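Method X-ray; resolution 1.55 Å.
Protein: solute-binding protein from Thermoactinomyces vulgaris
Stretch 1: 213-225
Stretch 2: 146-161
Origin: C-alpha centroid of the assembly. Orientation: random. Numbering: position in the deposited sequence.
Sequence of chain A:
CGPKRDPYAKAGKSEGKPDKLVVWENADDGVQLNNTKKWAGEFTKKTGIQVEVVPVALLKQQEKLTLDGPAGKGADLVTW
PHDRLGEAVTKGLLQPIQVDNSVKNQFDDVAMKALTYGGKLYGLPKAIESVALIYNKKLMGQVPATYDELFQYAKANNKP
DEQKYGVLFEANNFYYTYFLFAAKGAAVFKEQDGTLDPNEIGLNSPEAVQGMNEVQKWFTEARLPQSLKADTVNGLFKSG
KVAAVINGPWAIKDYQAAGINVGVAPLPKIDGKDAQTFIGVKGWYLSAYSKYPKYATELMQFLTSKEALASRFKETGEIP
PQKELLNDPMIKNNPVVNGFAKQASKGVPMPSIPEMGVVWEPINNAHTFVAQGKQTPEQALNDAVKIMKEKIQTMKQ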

# COMPACT_ATOMS: atom_id res chain seq x y z
N ASN A 213 2.77 19.03 -13.60
CA ASN A 213 2.85 20.48 -13.38
C ASN A 213 2.73 20.84 -11.90
O ASN A 213 3.37 21.78 -11.43
CB ASN A 213 1.79 21.22 -14.19
CG ASN A 213 2.11 21.29 -15.67
OD1 ASN A 213 3.20 20.93 -16.11
ND2 ASN A 213 1.15 21.76 -16.46
N GLU A 214 1.89 20.08 -11.18
CA GLU A 214 1.76 20.26 -9.74
C GLU A 214 3.03 19.82 -9.02
O GLU A 214 3.51 20.51 -8.13
CB GLU A 214 0.54 19.50 -9.20
CG GLU A 214 -0.81 20.00 -9.70
CD GLU A 214 -1.34 21.21 -8.94
OE1 GLU A 214 -0.54 22.00 -8.39
OE2 GLU A 214 -2.58 21.39 -8.91
N VAL A 215 3.57 18.67 -9.43
CA VAL A 215 4.84 18.17 -8.91
C VAL A 215 5.94 19.23 -9.06
O VAL A 215 6.66 19.52 -8.10
CB VAL A 215 5.27 16.85 -9.63
CG1 VAL A 215 6.69 16.45 -9.25
CG2 VAL A 215 4.28 15.73 -9.31
N GLN A 216 6.05 19.80 -10.25
CA GLN A 216 7.02 20.85 -10.55
C GLN A 216 6.92 22.03 -9.59
O GLN A 216 7.94 22.55 -9.13
CB GLN A 216 6.85 21.32 -12.00
CG GLN A 216 7.94 22.26 -12.49
CD GLN A 216 7.75 22.67 -13.93
OE1 GLN A 216 6.65 23.03 -14.35
NE2 GLN A 216 8.82 22.61 -14.71
N LYS A 217 5.69 22.43 -9.27
CA LYS A 217 5.44 23.56 -8.37
C LYS A 217 6.03 23.35 -6.97
O LYS A 217 6.42 24.32 -6.31
CB LYS A 217 3.94 23.86 -8.28
CG LYS A 217 3.39 24.60 -9.49
CD LYS A 217 1.87 24.60 -9.51
CE LYS A 217 1.28 25.43 -8.38
NZ LYS A 217 -0.20 25.26 -8.31
N TRP A 218 6.09 22.10 -6.53
CA TRP A 218 6.67 21.78 -5.23
C TRP A 218 8.17 22.11 -5.16
O TRP A 218 8.70 22.36 -4.08
CB TRP A 218 6.41 20.32 -4.85
CG TRP A 218 5.03 20.14 -4.30
CD1 TRP A 218 3.92 19.75 -4.98
CD2 TRP A 218 4.62 20.38 -2.95
NE1 TRP A 218 2.83 19.71 -4.14
CE2 TRP A 218 3.23 20.10 -2.88
CE3 TRP A 218 5.28 20.79 -1.78
CZ2 TRP A 218 2.50 20.22 -1.70
CZ3 TRP A 218 4.55 20.91 -0.60
CH2 TRP A 218 3.17 20.62 -0.57
N PHE A 219 8.82 22.13 -6.32
CA PHE A 219 10.24 22.43 -6.39
C PHE A 219 10.51 23.88 -6.80
O PHE A 219 11.44 24.50 -6.30
CB PHE A 219 10.95 21.42 -7.30
CG PHE A 219 10.87 20.01 -6.80
CD1 PHE A 219 11.79 19.54 -5.87
CD2 PHE A 219 9.85 19.16 -7.23
CE1 PHE A 219 11.70 18.24 -5.38
CE2 PHE A 219 9.76 17.85 -6.75
CZ PHE A 219 10.69 17.39 -5.83
N THR A 220 9.68 24.41 -7.69
CA THR A 220 9.84 25.78 -8.20
C THR A 220 9.23 26.85 -7.29
O THR A 220 9.71 27.99 -7.25
CB THR A 220 9.25 25.94 -9.61
OG1 THR A 220 7.86 25.61 -9.59
CG2 THR A 220 9.98 25.05 -10.62
N GLU A 221 8.17 26.49 -6.56
CA GLU A 221 7.47 27.45 -5.69
C GLU A 221 7.56 27.11 -4.20
O GLU A 221 7.68 28.00 -3.36
CB GLU A 221 6.00 27.59 -6.10
CG GLU A 221 5.78 28.17 -7.50
CD GLU A 221 4.31 28.36 -7.82
OE1 GLU A 221 3.52 28.65 -6.90
OE2 GLU A 221 3.94 28.22 -9.00
N ALA A 222 7.49 25.82 -3.88
CA ALA A 222 7.51 25.37 -2.48
C ALA A 222 8.92 25.01 -2.00
O ALA A 222 9.10 24.54 -0.88
CB ALA A 222 6.54 24.21 -2.27
N ARG A 223 9.91 25.22 -2.87
CA ARG A 223 11.33 25.15 -2.53
C ARG A 223 11.81 23.83 -1.88
O ARG A 223 12.72 23.84 -1.05
CB ARG A 223 11.73 26.36 -1.66
CG ARG A 223 11.49 27.71 -2.32
CD ARG A 223 11.83 28.87 -1.38
NE ARG A 223 10.95 28.93 -0.22
CZ ARG A 223 9.81 29.61 -0.15
NH1 ARG A 223 9.38 30.33 -1.18
NH2 ARG A 223 9.09 29.58 0.97
N LEU A 224 11.20 22.72 -2.28
CA LEU A 224 11.64 21.41 -1.79
C LEU A 224 13.03 21.05 -2.32
O LEU A 224 13.36 21.41 -3.46
CB LEU A 224 10.63 20.31 -2.15
CG LEU A 224 9.23 20.32 -1.51
CD1 LEU A 224 8.57 18.96 -1.71
CD2 LEU A 224 9.27 20.67 -0.03
N PRO A 225 13.84 20.35 -1.51
CA PRO A 225 15.17 19.92 -1.96
C PRO A 225 15.06 19.04 -3.20
O PRO A 225 14.32 18.06 -3.20
CB PRO A 225 15.70 19.10 -0.77
CG PRO A 225 14.93 19.58 0.40
CD PRO A 225 13.58 19.94 -0.12
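Stretch 2 (146-161) TYDELFQYAKANNKPD

The centre of the contact is the ring of F151, which enters the surface formed by K217, W218 and A222 edge first. Its CD1 lies 3.6 Å from W218 CE2, over one face of the indole; the centroid of the indole's five-membered ring is 4.9 Å from that of F151 and the planes stand at 89°, so the pair is edge-to-face. The same edge-on approach brings F151 CZ to 3.3 Å from K217 O and 3.6 Å from K217 CB. A222 CB lies 3.9 Å from F151 CE1 and 4.1 Å from A154 CB, and A154 CB also packs 3.7 Å from W218 CZ3. Small methyl groups at A154 and A222 go with a close backbone approach: the CA atoms of A222 and K155, at 4.6 Å, are the nearest across the two stretches.

Stretch 2 is helical from Y147 to N157, each turn closed by regular backbone bonds such as F151 N to Y147 O, 2.8 Å. T146 caps its start, its OG1 accepting from E149 N at 3.2 Å. This helix runs in nearly the same direction as helix 213-220, with 24° between their N-to-C directions and a closest axial approach of 10.8 Å. The chains therefore keep the same order: Y147 lies beside E214 and W218, F151 beside K217, W218 and A222, and N158 beside A222 and R223.

At the N-terminal end the contact turns polar through Y147, whose chi1 is t and whose OH accepts from W218 NE1 at 2.8 Å. That hydroxyl also donates to a water, 2.5 Å from Y147 OH, which in turn donates to E214 O at 3.1 Å and E214 OE1 at 2.5 Å.

On the flank, K217 NZ is 4.9 Å from the F151 ring centroid, an off-centre cation-pi contact, while it also pairs with E214 OE1 at 3.3 Å. E221 OE1 and K155 NZ form a long salt bridge at 3.9 Å; a second water joins them, accepting from K155 NZ at 2.8 Å and donating to E221 OE1 at 2.5 Å.

The C-terminal edge is the most densely hydrogen-bonded. N158, the first residue to leave helical phi/psi, donates from ND2 to A222 O at 2.8 Å, with a nearly straight angle of 167°. R223, at positive phi, answers with its guanidinium: NH2 donates to K155 O at 2.6 Å and N158 O at 2.7 Å, and NE reaches N158 O at 3.0 Å. Beyond it, P160 CG rests 4.0 Å from R223 CB.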

# COMPACT_ATOMS: atom_id res chain seq x y z
N THR A 146 -8.19 22.63 2.06
CA THR A 146 -8.09 22.36 0.62
C THR A 146 -6.62 22.22 0.22
O THR A 146 -5.73 22.65 0.96
CB THR A 146 -8.70 23.51 -0.22
OG1 THR A 146 -7.97 24.72 0.03
CG2 THR A 146 -10.17 23.72 0.11
N TYR A 147 -6.39 21.62 -0.94
CA TYR A 147 -5.04 21.53 -1.48
C TYR A 147 -4.42 22.91 -1.70
O TYR A 147 -3.23 23.11 -1.41
CB TYR A 147 -5.02 20.73 -2.79
CG TYR A 147 -3.63 20.65 -3.37
CD1 TYR A 147 -2.67 19.80 -2.82
CD2 TYR A 147 -3.26 21.45 -4.46
CE1 TYR A 147 -1.38 19.74 -3.34
CE2 TYR A 147 -1.98 21.39 -4.98
CZ TYR A 147 -1.05 20.53 -4.42
OH TYR A 147 0.23 20.46 -4.93
N ASP A 148 -5.22 23.86 -2.19
CA ASP A 148 -4.77 25.24 -2.41
C ASP A 148 -4.20 25.83 -1.13
O ASP A 148 -3.14 26.47 -1.15
CB ASP A 148 -5.93 26.11 -2.92
CG ASP A 148 -6.43 25.69 -4.30
OD1 ASP A 148 -5.62 25.67 -5.26
OD2 ASP A 148 -7.63 25.39 -4.42
N GLU A 149 -4.90 25.62 -0.02
CA GLU A 149 -4.49 26.13 1.29
C GLU A 149 -3.22 25.43 1.79
O GLU A 149 -2.35 26.07 2.38
CB GLU A 149 -5.63 26.00 2.30
CG GLU A 149 -6.73 27.05 2.12
CD GLU A 149 -8.03 26.68 2.82
OE1 GLU A 149 -8.59 25.61 2.52
OE2 GLU A 149 -8.50 27.48 3.67
N LEU A 150 -3.13 24.13 1.54
CA LEU A 150 -1.94 23.35 1.88
C LEU A 150 -0.72 23.85 1.12
O LEU A 150 0.36 24.01 1.70
CB LEU A 150 -2.16 21.86 1.59
CG LEU A 150 -1.02 20.90 1.97
CD1 LEU A 150 -0.95 20.69 3.48
CD2 LEU A 150 -1.18 19.57 1.25
N PHE A 151 -0.89 24.10 -0.18
CA PHE A 151 0.23 24.56 -0.99
C PHE A 151 0.68 25.98 -0.62
O PHE A 151 1.88 26.26 -0.60
CB PHE A 151 -0.07 24.46 -2.49
CG PHE A 151 1.16 24.56 -3.34
CD1 PHE A 151 2.03 23.48 -3.44
CD2 PHE A 151 1.48 25.74 -4.00
CE1 PHE A 151 3.19 23.57 -4.21
CE2 PHE A 151 2.63 25.84 -4.77
CZ PHE A 151 3.49 24.75 -4.87
N GLN A 152 -0.29 26.85 -0.33
CA GLN A 152 0.00 28.19 0.17
C GLN A 152 0.81 28.13 1.47
O GLN A 152 1.80 28.85 1.63
CB GLN A 152 -1.30 28.99 0.37
CG GLN A 152 -1.12 30.38 1.00
CD GLN A 152 -0.19 31.28 0.21
OE1 GLN A 152 -0.19 31.28 -1.02
NE2 GLN A 152 0.61 32.07 0.92
N TYR A 153 0.39 27.24 2.37
CA TYR A 153 1.09 27.00 3.63
C TYR A 153 2.54 26.58 3.38
O TYR A 153 3.45 27.04 4.07
CB TYR A 153 0.34 25.93 4.44
CG TYR A 153 0.87 25.70 5.84
CD1 TYR A 153 0.45 26.49 6.90
CD2 TYR A 153 1.78 24.67 6.10
CE1 TYR A 153 0.93 26.28 8.19
CE2 TYR A 153 2.26 24.45 7.39
CZ TYR A 153 1.83 25.26 8.43
OH TYR A 153 2.31 25.04 9.70
N ALA A 154 2.76 25.72 2.38
CA ALA A 154 4.12 25.31 2.01
C ALA A 154 4.94 26.47 1.44
O ALA A 154 6.09 26.67 1.82
CB ALA A 154 4.07 24.15 1.03
N LYS A 155 4.33 27.24 0.54
CA LYS A 155 5.00 28.40 -0.06
C LYS A 155 5.42 29.43 0.99
O LYS A 155 6.50 30.00 0.92
CB LYS A 155 4.10 29.07 -1.09
CG LYS A 155 3.95 28.31 -2.39
CD LYS A 155 3.35 29.18 -3.48
CE LYS A 155 1.89 29.54 -3.18
NZ LYS A 155 1.29 30.40 -4.22
N ALA A 156 4.55 29.64 1.98
CA ALA A 156 4.79 30.63 3.02
C ALA A 156 5.82 30.17 4.05
O ALA A 156 6.62 30.97 4.54
CB ALA A 156 3.49 31.02 3.70
N ASN A 157 5.82 28.87 4.36
CA ASN A 157 6.57 28.34 5.50
C ASN A 157 7.82 27.51 5.19
O ASN A 157 8.61 27.23 6.10
CB ASN A 157 5.63 27.55 6.43
CG ASN A 157 4.56 28.42 7.05
OD1 ASN A 157 3.37 28.24 6.80
ND2 ASN A 157 4.97 29.37 7.88
N ASN A 158 8.01 27.12 3.93
CA ASN A 158 9.17 26.31 3.56
C ASN A 158 10.45 27.14 3.46
O ASN A 158 10.55 28.04 2.63
CB ASN A 158 8.92 25.52 2.27
CG ASN A 158 7.95 24.35 2.46
OD1 ASN A 158 7.42 24.14 3.55
ND2 ASN A 158 7.74 23.58 1.40
N LYS A 159 11.41 26.83 4.34
CA LYS A 159 12.68 27.54 4.42
C LYS A 159 13.85 26.55 4.38
O LYS A 159 14.37 26.16 5.43
CB LYS A 159 12.75 28.37 5.72
CG LYS A 159 11.73 29.49 5.83
CD LYS A 159 11.77 30.14 7.21
CE LYS A 159 11.00 29.33 8.25
NZ LYS A 159 10.96 30.02 9.57
N PRO A 160 14.26 26.14 3.17
CA PRO A 160 15.33 25.14 3.00
C PRO A 160 16.67 25.52 3.64
O PRO A 160 17.40 24.64 4.08
CB PRO A 160 15.47 25.03 1.47
CG PRO A 160 14.82 26.25 0.92
CD PRO A 160 13.73 26.59 1.87
N ASP A 161 16.97 26.82 3.69
CA ASP A 161 18.22 27.32 4.27
C ASP A 161 18.34 27.07 5.77
O ASP A 161 19.45 26.99 6.31
CB ASP A 161 18.39 28.81 3.98
CG ASP A 161 18.77 29.09 2.54
OD1 ASP A 161 19.78 28.53 2.06
OD2 ASP A 161 18.06 29.88 1.89
O HOH W 1 1.27 21.98 -6.60
O HOH W 2 1.04 28.85 -6.54